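Local coordinates for protein importin subunit beta-1 (Saccharomyces cerevisiae, PDB 5OWU) that carries proteins into the nucleus as the importin beta subunit, working with importin alpha, which binds the classical nuclear localization signal of the cargo, at residues F37-L48 with A61-L69; F521-A531 with N575-K586. One frame throughout, in Å; residues are numbered along the deposited sequence. Where two conformers were deposited one is given.

Contact 1 (F37-L48 with A61-L69); sequences FLQFAGLSSQVL and AALTLKNEL
Ala41 and Ser44 of helix 37-48 face Leu65 and Ala61 of helix 55-67, which runs back, the two short axes passing 8.6 Å apart at 148°, closest where Ser44 CA lies 4.9 Å from Ala61 CA. Small residues permit this approach: Ala61 CB rests 3.5 Å from Ser44 O. Leu65 is the knob, set among Phe37, Phe40, Ala41 and Ser44; with CG anti to the backbone N (chi1 -180°), its CD1 is carried to 3.7 Å from Ala41 CB. Both phenylalanines present ring edges to segment 61-69, Phe37 to Glu68 CB and Phe40, in its ring plane, to Thr64 CG2. The Glu68 carboxylate continues to a salt bridge with Arg83, which also makes a cation-pi contact with Phe37. Ser44 OG sits over the Phe40 ring centre, donates to Phe40 O at 2.7 Å from above the carbonyl plane, and accepts from a water that also donates to Ala61 O. Replacing Ser44 with an alanine would probably leave that water without its anchor on helix 37-48 and the Phe40 face without its polar cover. The antiparallel helical hairpin, here with Leu65 as its knob, is the form of a HEAT repeat, and this is the second of the protein.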
loop_
_atom_site.group_PDB
_atom_site.type_symbol
_atom_site.label_atom_id
_atom_site.label_comp_id
_atom_site.label_asym_id
_atom_site.label_seq_id
_atom_site.Cartn_x
_atom_site.Cartn_y
_atom_site.Cartn_z
ATOM N N PHE A 37 33.442 15.539 -13.076
ATOM C CA PHE A 37 32.118 15.230 -13.597
ATOM C C PHE A 37 31.948 15.746 -15.019
ATOM O O PHE A 37 31.327 15.081 -15.851
ATOM C CB PHE A 37 31.031 15.810 -12.695
ATOM C CG PHE A 37 29.647 15.390 -13.097
ATOM C CD1 PHE A 37 29.230 14.089 -12.895
ATOM C CD2 PHE A 37 28.776 16.282 -13.700
ATOM C CE1 PHE A 37 27.959 13.686 -13.274
ATOM C CE2 PHE A 37 27.506 15.884 -14.083
ATOM C CZ PHE A 37 27.102 14.590 -13.874
ATOM N N LEU A 38 32.480 16.931 -15.318
ATOM C CA LEU A 38 32.386 17.457 -16.678
ATOM C C LEU A 38 32.903 16.438 -17.686
ATOM O O LEU A 38 32.222 16.109 -18.666
ATOM C CB LEU A 38 33.165 18.773 -16.785
ATOM C CG LEU A 38 33.010 19.636 -18.049
ATOM C CD1 LEU A 38 33.698 20.974 -17.821
ATOM C CD2 LEU A 38 33.573 18.992 -19.306
ATOM N N GLN A 39 34.113 15.919 -17.457
ATOM C CA GLN A 39 34.685 14.960 -18.398
ATOM C C GLN A 39 33.900 13.650 -18.397
ATOM O O GLN A 39 33.652 13.070 -19.458
ATOM C CB GLN A 39 36.160 14.706 -18.067
ATOM C CG GLN A 39 36.848 13.777 -19.058
ATOM C CD GLN A 39 38.308 13.491 -18.713
ATOM O OE1 GLN A 39 38.678 13.389 -17.541
ATOM N NE2 GLN A 39 39.140 13.352 -19.741
ATOM N N PHE A 40 33.524 13.157 -17.218
ATOM C CA PHE A 40 32.728 11.933 -17.127
ATOM C C PHE A 40 31.461 12.030 -17.980
ATOM O O PHE A 40 31.132 11.116 -18.749
ATOM C CB PHE A 40 32.391 11.680 -15.655
ATOM C CG PHE A 40 31.388 10.594 -15.431
ATOM C CD1 PHE A 40 31.792 9.284 -15.269
ATOM C CD2 PHE A 40 30.038 10.889 -15.361
ATOM C CE1 PHE A 40 30.866 8.280 -15.051
ATOM C CE2 PHE A 40 29.108 9.893 -15.152
ATOM C CZ PHE A 40 29.522 8.584 -14.996
ATOM N N ALA A 41 30.746 13.148 -17.869
ATOM C CA ALA A 41 29.506 13.319 -18.620
ATOM C C ALA A 41 29.774 13.460 -20.115
ATOM O O ALA A 41 29.086 12.837 -20.939
ATOM C CB ALA A 41 28.747 14.536 -18.093
ATOM N N GLY A 42 30.766 14.272 -20.488
ATOM C CA GLY A 42 31.109 14.394 -21.899
ATOM C C GLY A 42 31.483 13.064 -22.523
ATOM O O GLY A 42 30.975 12.690 -23.587
ATOM N N LEU A 43 32.383 12.330 -21.866
ATOM C CA LEU A 43 32.832 11.046 -22.390
ATOM C C LEU A 43 31.685 10.046 -22.460
ATOM O O LEU A 43 31.580 9.286 -23.427
ATOM C CB LEU A 43 33.963 10.491 -21.524
ATOM C CG LEU A 43 35.343 11.134 -21.680
ATOM C CD1 LEU A 43 36.260 10.677 -20.561
ATOM C CD2 LEU A 43 35.951 10.793 -23.028
ATOM N N SER A 44 30.834 10.014 -21.430
ATOM C CA SER A 44 29.655 9.154 -21.467
ATOM C C SER A 44 28.825 9.439 -22.712
ATOM O O SER A 44 28.427 8.519 -23.444
ATOM C CB SER A 44 28.811 9.363 -20.207
ATOM O OG SER A 44 29.497 8.933 -19.041
ATOM N N SER A 45 28.572 10.724 -22.978
ATOM C CA SER A 45 27.792 11.083 -24.151
ATOM C C SER A 45 28.509 10.703 -25.441
ATOM O O SER A 45 27.850 10.357 -26.429
ATOM C CB SER A 45 27.465 12.576 -24.123
ATOM O OG SER A 45 28.499 13.351 -24.711
ATOM N N GLN A 46 29.850 10.731 -25.456
ATOM C CA GLN A 46 30.567 10.365 -26.674
ATOM C C GLN A 46 30.517 8.859 -26.911
ATOM O O GLN A 46 30.407 8.409 -28.057
ATOM C CB GLN A 46 32.018 10.853 -26.616
ATOM C CG GLN A 46 32.201 12.366 -26.820
ATOM C CD GLN A 46 31.841 12.873 -28.224
ATOM O OE1 GLN A 46 31.406 14.018 -28.380
ATOM N NE2 GLN A 46 32.040 12.037 -29.248
ATOM N N VAL A 47 30.583 8.060 -25.846
ATOM C CA VAL A 47 30.490 6.614 -26.021
ATOM C C VAL A 47 29.089 6.229 -26.473
ATOM O O VAL A 47 28.918 5.345 -27.323
ATOM C CB VAL A 47 30.900 5.888 -24.727
ATOM C CG1 VAL A 47 30.632 4.383 -24.834
ATOM C CG2 VAL A 47 32.376 6.141 -24.426
ATOM N N LEU A 48 28.064 6.900 -25.939
ATOM C CA LEU A 48 26.699 6.628 -26.387
ATOM C C LEU A 48 26.600 6.583 -27.911
ATOM O O LEU A 48 25.906 5.727 -28.465
ATOM C CB LEU A 48 25.743 7.676 -25.822
ATOM C CG LEU A 48 24.285 7.621 -26.281
ATOM C CD1 LEU A 48 23.668 6.243 -26.054
ATOM C CD2 LEU A 48 23.496 8.686 -25.552
ATOM N N ALA A 61 26.716 3.627 -20.786
ATOM C CA ALA A 61 27.182 5.008 -20.694
ATOM C C ALA A 61 26.015 5.958 -20.460
ATOM O O ALA A 61 26.017 6.760 -19.505
ATOM C CB ALA A 61 27.923 5.398 -21.972
ATOM N N ALA A 62 24.996 5.864 -21.326
ATOM C CA ALA A 62 23.847 6.758 -21.205
ATOM C C ALA A 62 23.125 6.577 -19.874
ATOM O O ALA A 62 22.748 7.560 -19.225
ATOM C CB ALA A 62 22.885 6.529 -22.365
ATOM N N LEU A 63 22.904 5.334 -19.452
ATOM C CA LEU A 63 22.101 5.119 -18.250
ATOM C C LEU A 63 22.856 5.527 -16.985
ATOM O O LEU A 63 22.245 6.023 -16.030
ATOM C CB LEU A 63 21.652 3.657 -18.174
ATOM C CG LEU A 63 20.775 3.164 -19.337
ATOM C CD1 LEU A 63 20.382 1.691 -19.154
ATOM C CD2 LEU A 63 19.529 4.036 -19.501
ATOM N N THR A 64 24.174 5.321 -16.949
ATOM C CA THR A 64 24.955 5.745 -15.790
ATOM C C THR A 64 24.950 7.264 -15.669
ATOM O O THR A 64 24.712 7.820 -14.582
ATOM C CB THR A 64 26.392 5.218 -15.890
ATOM O OG1 THR A 64 26.380 3.796 -16.060
ATOM C CG2 THR A 64 27.180 5.552 -14.622
ATOM N N LEU A 65 25.171 7.963 -16.785
ATOM C CA LEU A 65 25.051 9.416 -16.719
ATOM C C LEU A 65 23.645 9.829 -16.280
ATOM O O LEU A 65 23.489 10.706 -15.419
ATOM C CB LEU A 65 25.417 10.035 -18.061
ATOM C CG LEU A 65 25.333 11.560 -18.104
ATOM C CD1 LEU A 65 26.128 12.235 -16.962
ATOM C CD2 LEU A 65 25.816 12.037 -19.449
ATOM N N LYS A 66 22.607 9.181 -16.823
ATOM C CA LYS A 66 21.239 9.500 -16.409
ATOM C C LYS A 66 21.082 9.361 -14.908
ATOM O O LYS A 66 20.452 10.202 -14.256
ATOM C CB LYS A 66 20.229 8.591 -17.117
ATOM C CG LYS A 66 18.800 8.634 -16.527
ATOM C CD LYS A 66 17.977 7.465 -16.983
ATOM C CE LYS A 66 18.288 6.222 -16.163
ATOM N NZ LYS A 66 17.346 6.056 -15.014
ATOM N N ASN A 67 21.626 8.288 -14.346
ATOM C CA ASN A 67 21.525 8.060 -12.915
ATOM C C ASN A 67 22.389 9.014 -12.106
ATOM O O ASN A 67 22.251 9.042 -10.881
ATOM C CB ASN A 67 21.899 6.617 -12.592
ATOM C CG ASN A 67 20.814 5.634 -12.996
ATOM O OD1 ASN A 67 19.629 5.984 -13.058
ATOM N ND2 ASN A 67 21.213 4.401 -13.272
ATOM N N GLU A 68 23.266 9.789 -12.743
ATOM C CA GLU A 68 23.929 10.893 -12.052
ATOM C C GLU A 68 23.212 12.229 -12.244
ATOM O O GLU A 68 23.734 13.270 -11.830
ATOM C CB GLU A 68 25.380 11.018 -12.525
ATOM C CG GLU A 68 26.243 9.802 -12.219
ATOM C CD GLU A 68 26.342 9.509 -10.733
ATOM O OE1 GLU A 68 26.371 10.470 -9.941
ATOM O OE2 GLU A 68 26.375 8.321 -10.356
ATOM N N LEU A 69 22.035 12.224 -12.860
ATOM C CA LEU A 69 21.313 13.449 -13.170
ATOM C C LEU A 69 19.929 13.514 -12.546
ATOM O O LEU A 69 19.450 14.613 -12.253
ATOM C CB LEU A 69 21.184 13.614 -14.695
ATOM C CG LEU A 69 22.479 13.904 -15.454
ATOM C CD1 LEU A 69 22.239 13.905 -16.956
ATOM C CD2 LEU A 69 23.084 15.224 -15.014
HETATM O O HOH W 1 28.614 6.694 -17.861
#

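Contact 2 (F521-A531 with N575-K586); sequences FSALTTMVEYA and NILTVLAAVIRK
Phe521 lays its ring beside Ile576 and across Asn575 where two successive HEAT repeats, the twelfth and thirteenth, stack through helices running the same way, their short axes 9.1 Å apart and only 2° from parallel. The ring and the Ile576 side chain point in the same direction, Phe521 CZ meeting Ile576 CG1 at 3.7 Å, while Ile576 N lies over one ring face, offset toward the rim. Asn575 crosses the ring at about a right angle, its CB touching Phe521 CG; its amide nitrogen is bound to Glu571. Val579 CG2 comes to the ring edge and also wedges against helix 516-530, 3.4 Å from Thr525 OG1. That branch lies beside its own backbone N, whereas CG1 turns the other way to meet Leu524 CB.

One turn further on, the two branches of Val528 divide helix 563-586 between them. CG2 meets Val583 CG2, the side chains crossing near a right angle, and CG1 packs on Ala582 and on Lys586 CB. Lys586 slides past Val528 in the opposite direction: it leaves with CG anti to the backbone N (chi1 -171°) and bends at chi2 and chi4, which brings its ammonium to the C-terminal end of helix 516-530. There it would probably be favoured by the helix dipole. NZ donates to Val528 O at 3.0 Å, nearly in line with the C=O bond, weakly to Glu529 O, and to Ala531 O at 2.8 Å with a C=O...N angle of 128°.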
loop_
_atom_site.group_PDB
_atom_site.type_symbol
_atom_site.label_atom_id
_atom_site.label_comp_id
_atom_site.label_asym_id
_atom_site.label_seq_id
_atom_site.Cartn_x
_atom_site.Cartn_y
_atom_site.Cartn_z
ATOM N N PHE A 521 -5.311 -22.308 10.705
ATOM C CA PHE A 521 -4.534 -21.811 11.835
ATOM C C PHE A 521 -4.879 -20.357 12.111
ATOM O O PHE A 521 -5.043 -19.959 13.275
ATOM C CB PHE A 521 -3.040 -21.986 11.572
ATOM C CG PHE A 521 -2.523 -23.359 11.924
ATOM C CD1 PHE A 521 -2.304 -23.708 13.248
ATOM C CD2 PHE A 521 -2.253 -24.291 10.937
ATOM C CE1 PHE A 521 -1.823 -24.962 13.583
ATOM C CE2 PHE A 521 -1.776 -25.547 11.267
ATOM C CZ PHE A 521 -1.562 -25.881 12.599
ATOM N N SER A 522 -5.058 -19.558 11.054
ATOM C CA SER A 522 -5.431 -18.168 11.274
ATOM C C SER A 522 -6.748 -18.082 12.032
ATOM O O SER A 522 -6.871 -17.297 12.981
ATOM C CB SER A 522 -5.521 -17.418 9.946
ATOM O OG SER A 522 -5.799 -16.050 10.177
ATOM N N ALA A 523 -7.730 -18.913 11.659
ATOM C CA ALA A 523 -9.011 -18.849 12.352
ATOM C C ALA A 523 -8.848 -19.266 13.803
ATOM O O ALA A 523 -9.466 -18.664 14.694
ATOM C CB ALA A 523 -10.053 -19.717 11.645
ATOM N N LEU A 524 -7.959 -20.230 14.070
ATOM C CA LEU A 524 -7.720 -20.608 15.455
ATOM C C LEU A 524 -7.217 -19.418 16.253
ATOM O O LEU A 524 -7.614 -19.219 17.408
ATOM C CB LEU A 524 -6.732 -21.774 15.535
ATOM C CG LEU A 524 -7.284 -23.150 15.147
ATOM C CD1 LEU A 524 -6.175 -24.175 15.246
ATOM C CD2 LEU A 524 -8.463 -23.553 16.015
ATOM N N THR A 525 -6.375 -18.586 15.639
ATOM C CA THR A 525 -5.904 -17.406 16.347
ATOM C C THR A 525 -7.082 -16.523 16.725
ATOM O O THR A 525 -7.217 -16.102 17.882
ATOM C CB THR A 525 -4.883 -16.661 15.492
ATOM O OG1 THR A 525 -3.731 -17.503 15.311
ATOM C CG2 THR A 525 -4.452 -15.373 16.160
ATOM N N THR A 526 -7.989 -16.292 15.772
ATOM C CA THR A 526 -9.204 -15.547 16.082
ATOM C C THR A 526 -9.956 -16.210 17.230
ATOM O O THR A 526 -10.370 -15.537 18.184
ATOM C CB THR A 526 -10.084 -15.444 14.829
ATOM O OG1 THR A 526 -9.408 -14.673 13.830
ATOM C CG2 THR A 526 -11.416 -14.787 15.139
ATOM N N MET A 527 -10.111 -17.544 17.180
ATOM C CA MET A 527 -10.868 -18.199 18.241
ATOM C C MET A 527 -10.230 -17.906 19.587
ATOM O O MET A 527 -10.926 -17.658 20.583
ATOM C CB MET A 527 -10.943 -19.710 18.022
ATOM C CG MET A 527 -11.507 -20.149 16.695
ATOM S SD MET A 527 -13.092 -19.409 16.339
ATOM C CE MET A 527 -14.199 -20.387 17.355
ATOM N N VAL A 528 -8.898 -17.907 19.628
ATOM C CA VAL A 528 -8.211 -17.646 20.883
ATOM C C VAL A 528 -8.497 -16.227 21.336
ATOM O O VAL A 528 -8.878 -15.983 22.486
ATOM C CB VAL A 528 -6.700 -17.889 20.733
ATOM C CG1 VAL A 528 -5.951 -17.406 21.982
ATOM C CG2 VAL A 528 -6.428 -19.347 20.485
ATOM N N GLU A 529 -8.371 -15.276 20.415
ATOM C CA GLU A 529 -8.369 -13.880 20.821
ATOM C C GLU A 529 -9.748 -13.430 21.286
ATOM O O GLU A 529 -9.849 -12.548 22.143
ATOM C CB GLU A 529 -7.832 -13.035 19.670
ATOM C CG GLU A 529 -6.322 -13.301 19.457
ATOM C CD GLU A 529 -5.740 -12.639 18.223
ATOM O OE1 GLU A 529 -6.492 -12.401 17.253
ATOM O OE2 GLU A 529 -4.514 -12.372 18.225
ATOM N N TYR A 530 -10.812 -14.063 20.794
ATOM C CA TYR A 530 -12.162 -13.731 21.226
ATOM C C TYR A 530 -12.711 -14.677 22.287
ATOM O O TYR A 530 -13.863 -14.514 22.696
ATOM C CB TYR A 530 -13.106 -13.707 20.018
ATOM C CG TYR A 530 -12.920 -12.478 19.156
ATOM C CD1 TYR A 530 -11.988 -12.459 18.126
ATOM C CD2 TYR A 530 -13.665 -11.331 19.391
ATOM C CE1 TYR A 530 -11.811 -11.327 17.342
ATOM C CE2 TYR A 530 -13.494 -10.195 18.617
ATOM C CZ TYR A 530 -12.572 -10.201 17.593
ATOM O OH TYR A 530 -12.417 -9.075 16.823
ATOM N N ALA A 531 -11.927 -15.645 22.758
ATOM C CA ALA A 531 -12.461 -16.613 23.711
ATOM C C ALA A 531 -12.833 -15.926 25.017
ATOM O O ALA A 531 -12.163 -14.992 25.459
ATOM C CB ALA A 531 -11.458 -17.737 23.972
ATOM N N ASN A 575 2.807 -21.122 11.197
ATOM C CA ASN A 575 1.394 -21.086 11.584
ATOM C C ASN A 575 1.212 -21.531 13.026
ATOM O O ASN A 575 0.511 -20.877 13.823
ATOM C CB ASN A 575 0.557 -21.984 10.662
ATOM C CG ASN A 575 0.658 -21.605 9.190
ATOM O OD1 ASN A 575 0.411 -22.440 8.317
ATOM N ND2 ASN A 575 1.023 -20.359 8.906
ATOM N N ILE A 576 1.849 -22.654 13.379
ATOM C CA ILE A 576 1.742 -23.188 14.732
ATOM C C ILE A 576 2.266 -22.178 15.742
ATOM O O ILE A 576 1.638 -21.923 16.773
ATOM C CB ILE A 576 2.501 -24.524 14.838
ATOM C CG1 ILE A 576 1.810 -25.597 13.988
ATOM C CG2 ILE A 576 2.594 -24.988 16.294
ATOM C CD1 ILE A 576 2.665 -26.827 13.760
ATOM N N LEU A 577 3.446 -21.619 15.482
ATOM C CA LEU A 577 4.060 -20.721 16.453
ATOM C C LEU A 577 3.237 -19.447 16.626
ATOM O O LEU A 577 3.152 -18.906 17.731
ATOM C CB LEU A 577 5.499 -20.401 16.032
ATOM C CG LEU A 577 6.472 -21.584 16.161
ATOM C CD1 LEU A 577 7.734 -21.358 15.358
ATOM C CD2 LEU A 577 6.818 -21.868 17.615
ATOM N N THR A 578 2.610 -18.961 15.555
ATOM C CA THR A 578 1.737 -17.792 15.673
ATOM C C THR A 578 0.565 -18.085 16.609
ATOM O O THR A 578 0.295 -17.324 17.557
ATOM C CB THR A 578 1.252 -17.376 14.282
ATOM O OG1 THR A 578 2.390 -17.083 13.455
ATOM C CG2 THR A 578 0.344 -16.138 14.346
ATOM N N VAL A 579 -0.129 -19.205 16.380
ATOM C CA VAL A 579 -1.231 -19.547 17.281
ATOM C C VAL A 579 -0.717 -19.738 18.702
ATOM O O VAL A 579 -1.367 -19.332 19.670
ATOM C CB VAL A 579 -1.981 -20.800 16.795
ATOM C CG1 VAL A 579 -3.159 -21.103 17.727
ATOM C CG2 VAL A 579 -2.472 -20.609 15.378
ATOM N N LEU A 580 0.443 -20.381 18.850
ATOM C CA LEU A 580 0.992 -20.651 20.176
ATOM C C LEU A 580 1.300 -19.357 20.912
ATOM O O LEU A 580 1.037 -19.236 22.114
ATOM C CB LEU A 580 2.249 -21.514 20.049
ATOM C CG LEU A 580 3.017 -21.858 21.331
ATOM C CD1 LEU A 580 2.135 -22.585 22.330
ATOM C CD2 LEU A 580 4.244 -22.701 20.994
ATOM N N ALA A 581 1.856 -18.370 20.209
ATOM C CA ALA A 581 2.090 -17.076 20.832
ATOM C C ALA A 581 0.782 -16.468 21.310
ATOM O O ALA A 581 0.708 -15.933 22.428
ATOM C CB ALA A 581 2.799 -16.138 19.856
ATOM N N ALA A 582 -0.276 -16.557 20.488
ATOM C CA ALA A 582 -1.568 -16.026 20.926
ATOM C C ALA A 582 -2.088 -16.771 22.155
ATOM O O ALA A 582 -2.642 -16.157 23.076
ATOM C CB ALA A 582 -2.591 -16.091 19.789
ATOM N N VAL A 583 -1.926 -18.096 22.183
ATOM C CA VAL A 583 -2.372 -18.890 23.327
ATOM C C VAL A 583 -1.631 -18.457 24.590
ATOM O O VAL A 583 -2.235 -18.245 25.648
ATOM C CB VAL A 583 -2.169 -20.392 23.043
ATOM C CG1 VAL A 583 -2.324 -21.231 24.313
ATOM C CG2 VAL A 583 -3.155 -20.870 21.988
ATOM N N ILE A 584 -0.313 -18.308 24.486
ATOM C CA ILE A 584 0.496 -17.953 25.651
ATOM C C ILE A 584 0.069 -16.594 26.187
ATOM O O ILE A 584 -0.117 -16.411 27.396
ATOM C CB ILE A 584 1.989 -17.973 25.284
ATOM C CG1 ILE A 584 2.445 -19.411 25.041
ATOM C CG2 ILE A 584 2.839 -17.291 26.377
ATOM C CD1 ILE A 584 3.768 -19.524 24.300
ATOM N N ARG A 585 -0.108 -15.621 25.292
ATOM C CA ARG A 585 -0.495 -14.292 25.748
ATOM C C ARG A 585 -1.901 -14.280 26.336
ATOM O O ARG A 585 -2.169 -13.539 27.288
ATOM C CB ARG A 585 -0.391 -13.291 24.597
ATOM C CG ARG A 585 1.028 -12.865 24.312
ATOM C CD ARG A 585 1.076 -11.497 23.660
ATOM N NE ARG A 585 2.356 -11.282 22.995
ATOM C CZ ARG A 585 3.400 -10.666 23.538
ATOM N NH1 ARG A 585 3.328 -10.172 24.765
ATOM N NH2 ARG A 585 4.519 -10.537 22.840
ATOM N N LYS A 586 -2.816 -15.081 25.790
ATOM C CA LYS A 586 -4.208 -14.967 26.215
ATOM C C LYS A 586 -4.425 -15.508 27.625
ATOM O O LYS A 586 -5.270 -14.988 28.361
ATOM C CB LYS A 586 -5.129 -15.691 25.231
ATOM C CG LYS A 586 -6.614 -15.436 25.469
ATOM C CD LYS A 586 -6.987 -13.993 25.141
ATOM C CE LYS A 586 -8.364 -13.636 25.665
ATOM N NZ LYS A 586 -9.435 -14.450 25.037
#

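From the N terminus, contact 1 closes first: the chain leaves helix 37-48, turns, and comes back in helix 55-67, so only 12 residues, half of them already in helix 55-67, separate the two segments within one HEAT repeat. Contact 2 opens much later, spanning 43 residues that include helix 536-553, and so ties the twelfth repeat to the thirteenth. The two follow in series, neither nested nor crossing. Their centres lie 57 Å apart, on opposite sides of the chain's centre, and their nearest atoms remain about 39 Å from each other. Contact 1 thus holds a hairpin together in the N-terminal region, and contact 2 joins neighbouring repeats farther along the superhelix.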